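Local coordinates for flagellar motor switch protein FliG (Aquifex aeolicus, PDB 3HJL) that probably forms, together with FliN, the rotor-mounted switch complex (C ring) at the base of the flagellar basal body, which helps set the direction of flagellar rotation, at residues K236-E241 with Q311-I316; D242-S247 with P271-Q276. One frame throughout, in Å; residues are numbered along the deposited sequence.

Contact 1 (K236-E241 with Q311-I316); sequences KMFTFE and QVVNII
Val312 meets the rim of the Phe240 ring. Its CB comes in at the edge, near the ring plane, 4.0 Å from Phe240 CE1. Its CG1 also touches CE1.

Val313 turns both methyls to the other segment. CG2 lies 3.7 Å from the backbone N of Phe240 and also touches Phe240 CB. CG1 lies 3.4 Å from the carbonyl O of Phe238 and reaches the edge of the Phe238 ring at CD2, 4.0 Å away. The valine is therefore set against the backbone between the two phenylalanines as well as against their side chains.

Ile316, one turn later, covers a face of Phe238. Its CG2 is 3.4 Å from Phe238 CE2 and equally close to CZ, a tight fit over that side of the ring. Phe238 holds CG anti to its backbone N (chi1 -165°), which directs the ring to the helix. An alanine here would probably leave a gap beneath Ile316 CG2, keeping little more than the backbone contact with Val313.

No hydrogen bond crosses the interface, so the join is apolar. Residues 237-240 read Met-Phe-Thr-Phe, the MFXF motif that links the two parts of the C-terminal domain in FliG proteins. Phe238 is the first residue to leave the helical path of helix 227-237. Met237 packs on helices 199-209 and 212-225, before the link. The two phenylalanines instead lie against helix 302-320, and Phe240 also touches Leu267 of helix 260-268.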
ATOM      1  N   LYS A 236     -28.565  -0.852  -2.714  1.00 62.30           N
ATOM      2  CA  LYS A 236     -29.003   0.528  -2.499  1.00 66.06           C
ATOM      3  C   LYS A 236     -30.193   0.951  -3.375  1.00 63.15           C
ATOM      4  O   LYS A 236     -30.870   1.933  -3.042  1.00 58.20           O
ATOM      5  CB  LYS A 236     -27.836   1.488  -2.721  1.00 65.64           C
ATOM      6  CG  LYS A 236     -26.635   1.253  -1.801  1.00 64.41           C
ATOM      7  CD  LYS A 236     -26.971   1.506  -0.354  1.00 59.25           C
ATOM      8  CE  LYS A 236     -25.732   1.528   0.495  1.00 62.82           C
ATOM      9  NZ  LYS A 236     -26.089   1.755   1.912  1.00 72.21           N
ATOM     10  N   MET A 237     -30.430   0.239  -4.488  1.00 66.95           N
ATOM     11  CA  MET A 237     -31.566   0.529  -5.395  1.00 64.18           C
ATOM     12  C   MET A 237     -32.927   0.180  -4.786  1.00 59.68           C
ATOM     13  O   MET A 237     -33.932   0.813  -5.119  1.00 65.51           O
ATOM     14  CB  MET A 237     -31.390  -0.167  -6.753  1.00 63.04           C
ATOM     15  CG  MET A 237     -30.317   0.474  -7.650  1.00 63.09           C
ATOM     16  SD  MET A 237     -29.889  -0.521  -9.105  1.00 68.55           S
ATOM     17  CE  MET A 237     -31.469  -0.652  -9.941  1.00 66.43           C
ATOM     18  N   PHE A 238     -32.973  -0.871  -3.964  1.00 62.70           N
ATOM     19  CA  PHE A 238     -34.154  -1.147  -3.140  1.00 58.53           C
ATOM     20  C   PHE A 238     -33.726  -1.444  -1.706  1.00 55.95           C
ATOM     21  O   PHE A 238     -33.056  -2.484  -1.426  1.00 58.25           O
ATOM     22  CB  PHE A 238     -35.024  -2.290  -3.679  1.00 58.02           C
ATOM     23  CG  PHE A 238     -36.404  -2.324  -3.058  1.00 51.47           C
ATOM     24  CD1 PHE A 238     -37.458  -1.635  -3.649  1.00 52.50           C
ATOM     25  CD2 PHE A 238     -36.617  -2.944  -1.834  1.00 56.20           C
ATOM     26  CE1 PHE A 238     -38.707  -1.604  -3.059  1.00 56.00           C
ATOM     27  CE2 PHE A 238     -37.863  -2.921  -1.235  1.00 59.41           C
ATOM     28  CZ  PHE A 238     -38.915  -2.247  -1.850  1.00 59.12           C
ATOM     29  N   THR A 239     -34.139  -0.535  -0.808  1.00 59.48           N
ATOM     30  CA  THR A 239     -33.820  -0.605   0.614  1.00 62.86           C
ATOM     31  C   THR A 239     -35.097  -0.952   1.374  1.00 64.30           C
ATOM     32  O   THR A 239     -36.194  -0.935   0.802  1.00 62.97           O
ATOM     33  CB  THR A 239     -33.215   0.753   1.119  1.00 71.14           C
ATOM     34  OG1 THR A 239     -32.683   0.590   2.439  1.00 86.73           O
ATOM     35  CG2 THR A 239     -34.256   1.873   1.132  1.00 66.68           C
ATOM     36  N   PHE A 240     -34.950  -1.313   2.646  1.00 65.11           N
ATOM     37  CA  PHE A 240     -36.096  -1.656   3.489  1.00 57.29           C
ATOM     38  C   PHE A 240     -37.060  -0.465   3.656  1.00 59.15           C
ATOM     39  O   PHE A 240     -38.273  -0.645   3.736  1.00 65.36           O
ATOM     40  CB  PHE A 240     -35.623  -2.156   4.856  1.00 63.36           C
ATOM     41  CG  PHE A 240     -36.708  -2.823   5.666  1.00 66.47           C
ATOM     42  CD1 PHE A 240     -37.040  -4.149   5.441  1.00 65.57           C
ATOM     43  CD2 PHE A 240     -37.388  -2.127   6.656  1.00 70.38           C
ATOM     44  CE1 PHE A 240     -38.036  -4.769   6.180  1.00 68.11           C
ATOM     45  CE2 PHE A 240     -38.380  -2.744   7.404  1.00 65.25           C
ATOM     46  CZ  PHE A 240     -38.705  -4.061   7.161  1.00 67.43           C
ATOM     47  N   GLU A 241     -36.515   0.747   3.657  1.00 59.47           N
ATOM     48  CA  GLU A 241     -37.315   1.961   3.753  1.00 61.31           C
ATOM     49  C   GLU A 241     -38.238   2.141   2.529  1.00 62.63           C
ATOM     50  O   GLU A 241     -39.331   2.693   2.663  1.00 60.48           O
ATOM     51  CB  GLU A 241     -36.403   3.184   3.914  1.00 73.92           C
ATOM     52  CG  GLU A 241     -35.539   3.197   5.203  1.00 84.87           C
ATOM     53  CD  GLU A 241     -36.332   3.489   6.476  1.00 91.12           C
ATOM     54  OE1 GLU A 241     -36.534   4.681   6.797  1.00 90.45           O
ATOM     55  OE2 GLU A 241     -36.678   2.525   7.196  1.00100.80           O
ATOM     56  N   GLN A 311     -33.410  -9.926   4.307  1.00 68.17           N
ATOM     57  CA  GLN A 311     -34.131 -11.123   3.844  1.00 65.54           C
ATOM     58  C   GLN A 311     -35.488 -10.757   3.233  1.00 61.88           C
ATOM     59  O   GLN A 311     -35.874 -11.296   2.199  1.00 65.58           O
ATOM     60  CB  GLN A 311     -34.307 -12.146   4.978  1.00 65.75           C
ATOM     61  CG  GLN A 311     -33.065 -13.008   5.230  1.00 69.03           C
ATOM     62  CD  GLN A 311     -33.225 -13.984   6.396  1.00 69.84           C
ATOM     63  OE1 GLN A 311     -34.187 -13.915   7.167  1.00 76.70           O
ATOM     64  NE2 GLN A 311     -32.271 -14.897   6.527  1.00 70.84           N
ATOM     65  N   VAL A 312     -36.200  -9.838   3.879  1.00 65.41           N
ATOM     66  CA  VAL A 312     -37.460  -9.312   3.346  1.00 63.39           C
ATOM     67  C   VAL A 312     -37.205  -8.588   2.010  1.00 66.06           C
ATOM     68  O   VAL A 312     -37.970  -8.750   1.066  1.00 61.39           O
ATOM     69  CB  VAL A 312     -38.138  -8.330   4.351  1.00 62.43           C
ATOM     70  CG1 VAL A 312     -39.372  -7.674   3.735  1.00 52.42           C
ATOM     71  CG2 VAL A 312     -38.498  -9.051   5.654  1.00 52.87           C
ATOM     72  N   VAL A 313     -36.114  -7.817   1.943  1.00 69.88           N
ATOM     73  CA  VAL A 313     -35.713  -7.113   0.711  1.00 68.14           C
ATOM     74  C   VAL A 313     -35.337  -8.077  -0.437  1.00 67.68           C
ATOM     75  O   VAL A 313     -35.699  -7.828  -1.591  1.00 67.95           O
ATOM     76  CB  VAL A 313     -34.554  -6.106   0.985  1.00 68.29           C
ATOM     77  CG1 VAL A 313     -33.984  -5.533  -0.329  1.00 67.27           C
ATOM     78  CG2 VAL A 313     -35.044  -4.972   1.900  1.00 61.45           C
ATOM     79  N   ASN A 314     -34.634  -9.170  -0.119  1.00 66.01           N
ATOM     80  CA  ASN A 314     -34.325 -10.222  -1.113  1.00 65.74           C
ATOM     81  C   ASN A 314     -35.602 -10.785  -1.728  1.00 66.87           C
ATOM     82  O   ASN A 314     -35.669 -11.032  -2.936  1.00 75.10           O
ATOM     83  CB  ASN A 314     -33.557 -11.394  -0.474  1.00 66.39           C
ATOM     84  CG  ASN A 314     -32.127 -11.043  -0.099  1.00 63.89           C
ATOM     85  OD1 ASN A 314     -31.498 -10.195  -0.718  1.00 55.01           O
ATOM     86  ND2 ASN A 314     -31.600 -11.733   0.909  1.00 67.73           N
ATOM     87  N   ILE A 315     -36.587 -11.034  -0.871  1.00 65.24           N
ATOM     88  CA  ILE A 315     -37.901 -11.506  -1.292  1.00 67.77           C
ATOM     89  C   ILE A 315     -38.604 -10.446  -2.139  1.00 67.94           C
ATOM     90  O   ILE A 315     -39.170 -10.766  -3.183  1.00 75.34           O
ATOM     91  CB  ILE A 315     -38.779 -11.900  -0.063  1.00 64.92           C
ATOM     92  CG1 ILE A 315     -38.246 -13.192   0.561  1.00 66.44           C
ATOM     93  CG2 ILE A 315     -40.248 -12.076  -0.458  1.00 59.07           C
ATOM     94  CD1 ILE A 315     -38.778 -13.468   1.924  1.00 66.98           C
ATOM     95  N   ILE A 316     -38.531  -9.189  -1.704  1.00 67.34           N
ATOM     96  CA  ILE A 316     -39.156  -8.080  -2.430  1.00 64.05           C
ATOM     97  C   ILE A 316     -38.567  -7.882  -3.844  1.00 64.36           C
ATOM     98  O   ILE A 316     -39.308  -7.566  -4.776  1.00 63.89           O
ATOM     99  CB  ILE A 316     -39.134  -6.764  -1.607  1.00 61.36           C
ATOM    100  CG1 ILE A 316     -40.151  -6.851  -0.465  1.00 61.74           C
ATOM    101  CG2 ILE A 316     -39.512  -5.570  -2.476  1.00 65.37           C
ATOM    102  CD1 ILE A 316     -40.042  -5.731   0.550  1.00 63.28           C
TER

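Contact 2 (D242-S247 with P271-Q276)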
ATOM      1  N   ASP A 242     -37.838   1.601   1.366  1.00 60.18           N
ATOM      2  CA  ASP A 242     -38.644   1.703   0.124  1.00 60.19           C
ATOM      3  C   ASP A 242     -39.927   0.858   0.139  1.00 59.70           C
ATOM      4  O   ASP A 242     -40.713   0.911  -0.805  1.00 63.65           O
ATOM      5  CB  ASP A 242     -37.814   1.327  -1.120  1.00 54.49           C
ATOM      6  CG  ASP A 242     -36.620   2.237  -1.332  1.00 52.22           C
ATOM      7  OD1 ASP A 242     -36.765   3.478  -1.168  1.00 56.09           O
ATOM      8  OD2 ASP A 242     -35.545   1.714  -1.721  1.00 53.96           O
ATOM      9  N   ILE A 243     -40.133   0.066   1.188  1.00 65.76           N
ATOM     10  CA  ILE A 243     -41.403  -0.642   1.388  1.00 66.59           C
ATOM     11  C   ILE A 243     -42.606   0.348   1.422  1.00 68.96           C
ATOM     12  O   ILE A 243     -43.717  -0.007   1.017  1.00 73.28           O
ATOM     13  CB  ILE A 243     -41.347  -1.537   2.663  1.00 60.14           C
ATOM     14  CG1 ILE A 243     -40.402  -2.727   2.422  1.00 66.85           C
ATOM     15  CG2 ILE A 243     -42.733  -2.058   3.023  1.00 57.80           C
ATOM     16  CD1 ILE A 243     -40.174  -3.628   3.646  1.00 58.18           C
ATOM     17  N   ARG A 244     -42.356   1.586   1.861  1.00 68.86           N
ATOM     18  CA  ARG A 244     -43.340   2.684   1.803  1.00 68.03           C
ATOM     19  C   ARG A 244     -43.905   2.945   0.394  1.00 68.00           C
ATOM     20  O   ARG A 244     -45.071   3.326   0.255  1.00 69.10           O
ATOM     21  CB  ARG A 244     -42.701   3.993   2.280  1.00 72.15           C
ATOM     22  CG  ARG A 244     -42.346   4.066   3.748  1.00 72.27           C
ATOM     23  CD  ARG A 244     -42.040   5.499   4.110  1.00 72.87           C
ATOM     24  NE  ARG A 244     -41.501   5.654   5.458  1.00 72.24           N
ATOM     25  CZ  ARG A 244     -40.241   5.418   5.813  1.00 76.02           C
ATOM     26  NH1 ARG A 244     -39.321   5.052   4.922  1.00 82.61           N
ATOM     27  NH2 ARG A 244     -39.884   5.600   7.080  1.00 76.99           N
ATOM     28  N   LYS A 245     -43.057   2.809  -0.629  1.00 64.70           N
ATOM     29  CA  LYS A 245     -43.459   3.042  -2.030  1.00 62.87           C
ATOM     30  C   LYS A 245     -44.445   1.989  -2.565  1.00 66.70           C
ATOM     31  O   LYS A 245     -45.230   2.279  -3.472  1.00 66.72           O
ATOM     32  CB  LYS A 245     -42.231   3.060  -2.953  1.00 63.48           C
ATOM     33  CG  LYS A 245     -41.196   4.147  -2.662  1.00 61.67           C
ATOM     34  CD  LYS A 245     -39.997   4.000  -3.593  1.00 61.10           C
ATOM     35  CE  LYS A 245     -38.929   5.044  -3.312  1.00 65.44           C
ATOM     36  NZ  LYS A 245     -37.727   4.869  -4.185  1.00 66.00           N
ATOM     37  N   LEU A 246     -44.388   0.774  -2.014  1.00 63.62           N
ATOM     38  CA  LEU A 246     -45.226  -0.335  -2.476  1.00 62.80           C
ATOM     39  C   LEU A 246     -46.711  -0.132  -2.144  1.00 63.22           C
ATOM     40  O   LEU A 246     -47.052   0.597  -1.212  1.00 61.26           O
ATOM     41  CB  LEU A 246     -44.734  -1.662  -1.871  1.00 53.28           C
ATOM     42  CG  LEU A 246     -43.291  -2.077  -2.185  1.00 52.76           C
ATOM     43  CD1 LEU A 246     -42.959  -3.385  -1.514  1.00 47.61           C
ATOM     44  CD2 LEU A 246     -43.045  -2.167  -3.695  1.00 54.82           C
ATOM     45  N   SER A 247     -47.580  -0.768  -2.934  1.00 61.65           N
ATOM     46  CA  SER A 247     -49.028  -0.710  -2.717  1.00 62.11           C
ATOM     47  C   SER A 247     -49.438  -1.712  -1.650  1.00 58.42           C
ATOM     48  O   SER A 247     -48.626  -2.531  -1.212  1.00 58.72           O
ATOM     49  CB  SER A 247     -49.771  -1.043  -4.008  1.00 63.24           C
ATOM     50  OG  SER A 247     -49.348  -0.206  -5.064  1.00 78.03           O
ATOM     51  N   PRO A 271     -39.552   1.680  11.114  1.00 73.38           N
ATOM     52  CA  PRO A 271     -40.418   2.803  11.486  1.00 67.13           C
ATOM     53  C   PRO A 271     -41.876   2.387  11.637  1.00 63.37           C
ATOM     54  O   PRO A 271     -42.298   1.389  11.048  1.00 70.27           O
ATOM     55  CB  PRO A 271     -40.263   3.774  10.311  1.00 67.81           C
ATOM     56  CG  PRO A 271     -38.997   3.397   9.662  1.00 68.31           C
ATOM     57  CD  PRO A 271     -38.879   1.931   9.824  1.00 69.73           C
ATOM     58  N   GLU A 272     -42.638   3.168  12.395  1.00 65.22           N
ATOM     59  CA  GLU A 272     -44.018   2.817  12.738  1.00 67.34           C
ATOM     60  C   GLU A 272     -44.942   2.713  11.523  1.00 69.58           C
ATOM     61  O   GLU A 272     -45.827   1.848  11.488  1.00 63.98           O
ATOM     62  CB  GLU A 272     -44.594   3.825  13.754  1.00 66.86           C
ATOM     63  CG  GLU A 272     -45.914   3.399  14.415  1.00 70.03           C
ATOM     64  CD  GLU A 272     -45.814   2.064  15.150  1.00 76.98           C
ATOM     65  OE1 GLU A 272     -46.762   1.253  15.043  1.00 83.61           O
ATOM     66  OE2 GLU A 272     -44.771   1.811  15.799  1.00 78.77           O
ATOM     67  N   ASP A 273     -44.740   3.588  10.538  1.00 65.53           N
ATOM     68  CA  ASP A 273     -45.565   3.575   9.324  1.00 65.51           C
ATOM     69  C   ASP A 273     -45.342   2.329   8.446  1.00 64.64           C
ATOM     70  O   ASP A 273     -46.267   1.876   7.772  1.00 59.12           O
ATOM     71  CB  ASP A 273     -45.385   4.863   8.515  1.00 70.76           C
ATOM     72  CG  ASP A 273     -43.992   5.015   7.940  1.00 74.40           C
ATOM     73  OD1 ASP A 273     -43.017   5.075   8.719  1.00 66.38           O
ATOM     74  OD2 ASP A 273     -43.891   5.136   6.708  1.00 79.02           O
ATOM     75  N   ILE A 274     -44.130   1.773   8.475  1.00 63.23           N
ATOM     76  CA  ILE A 274     -43.821   0.529   7.757  1.00 61.90           C
ATOM     77  C   ILE A 274     -44.380  -0.679   8.535  1.00 64.68           C
ATOM     78  O   ILE A 274     -44.829  -1.655   7.927  1.00 61.25           O
ATOM     79  CB  ILE A 274     -42.285   0.386   7.477  1.00 62.27           C
ATOM     80  CG1 ILE A 274     -41.808   1.510   6.540  1.00 61.97           C
ATOM     81  CG2 ILE A 274     -41.956  -0.967   6.854  1.00 60.15           C
ATOM     82  CD1 ILE A 274     -40.302   1.523   6.303  1.00 62.26           C
ATOM     83  N   LYS A 275     -44.357  -0.609   9.870  1.00 64.68           N
ATOM     84  CA  LYS A 275     -45.027  -1.618  10.696  1.00 64.97           C
ATOM     85  C   LYS A 275     -46.505  -1.676  10.322  1.00 57.81           C
ATOM     86  O   LYS A 275     -47.022  -2.744   9.985  1.00 64.37           O
ATOM     87  CB  LYS A 275     -44.917  -1.310  12.195  1.00 66.16           C
ATOM     88  CG  LYS A 275     -43.590  -1.597  12.846  1.00 71.35           C
ATOM     89  CD  LYS A 275     -43.662  -1.224  14.329  1.00 74.84           C
ATOM     90  CE  LYS A 275     -42.450  -1.705  15.107  1.00 82.71           C
ATOM     91  NZ  LYS A 275     -42.518  -1.374  16.563  1.00 83.23           N
ATOM     92  N   GLN A 276     -47.170  -0.522  10.374  1.00 50.49           N
ATOM     93  CA  GLN A 276     -48.602  -0.429  10.043  1.00 57.08           C
ATOM     94  C   GLN A 276     -48.917  -0.804   8.595  1.00 57.02           C
ATOM     95  O   GLN A 276     -50.021  -1.263   8.303  1.00 63.17           O
ATOM     96  CB  GLN A 276     -49.161   0.976  10.347  1.00 62.04           C
ATOM     97  CG  GLN A 276     -49.168   1.370  11.829  1.00 67.04           C
ATOM     98  CD  GLN A 276     -49.950   0.403  12.714  1.00 75.16           C
ATOM     99  OE1 GLN A 276     -50.906  -0.249  12.270  1.00 73.09           O
ATOM    100  NE2 GLN A 276     -49.541   0.306  13.978  1.00 77.12           N
TER
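The guanidinium of Arg244 rests one face on Ile274, whose CD1 lies 3.8 Å above the plane and over its centre. At the edge, near the plane, stands Asp273 OD2. Pro271 approaches obliquely, with CG 3.5 Å from Arg244 NH2.

The edge contact is a salt bridge. Arg244 NE and Asp273 OD2 are 2.7 Å apart, but the N-H...O angle of 127° makes the hydrogen bond weak. The carboxylate plane is turned only 23° from the guanidinium plane. Asp273 OD1 stays farther off, 3.6 Å from Arg244 NH2, so the pairing is one-sided.

The arginine chain is extended from CG to NE, and chi4 of 79° then swings CZ out of that line. Its CG also packs on Ile274 CG1, at 3.8 Å. Ile274 thus supports both the root and the flat end of the arginine. Farther in, Ile243 CG2 meets Ile274 CG2 at 4.1 Å, the two chains crossing at about a right angle. The contact is therefore graded: buried isoleucines inside, an exposed ion pair outside. Glu241 OE1 is a second ionic partner of the arginine, long and weak, at NH1.

Pro271 is the N-cap residue of helix 272-279, so the contact uses the first turn of that helix. The other side is a short 3-10 segment on the connection from helix 227-237 to helix 248-255. Ile243 also packs on Val312 and Ile316 of helix 302-320, and Ile274 on Phe240.

How the contacts relate
From the N terminus, the chain leaves helix 227-237 through residues 236-241 and runs straight on into 242-247. It then forms helices 248-255 and 260-268 before returning at 271-276, where contact 2 closes the shorter loop. It continues to helix 302-320, where residues 311-316 close the longer loop as contact 1. Contact 2 is nested inside the loop closed by contact 1, and their centres are about 12 Å apart. They touch where Ile316 CD1 lies 3.6 Å from Ile243 CG1. Together they join the connection around residues 238-244 to the start of helix 272-279 and to helix 302-320, all within the FliG C-terminal domain.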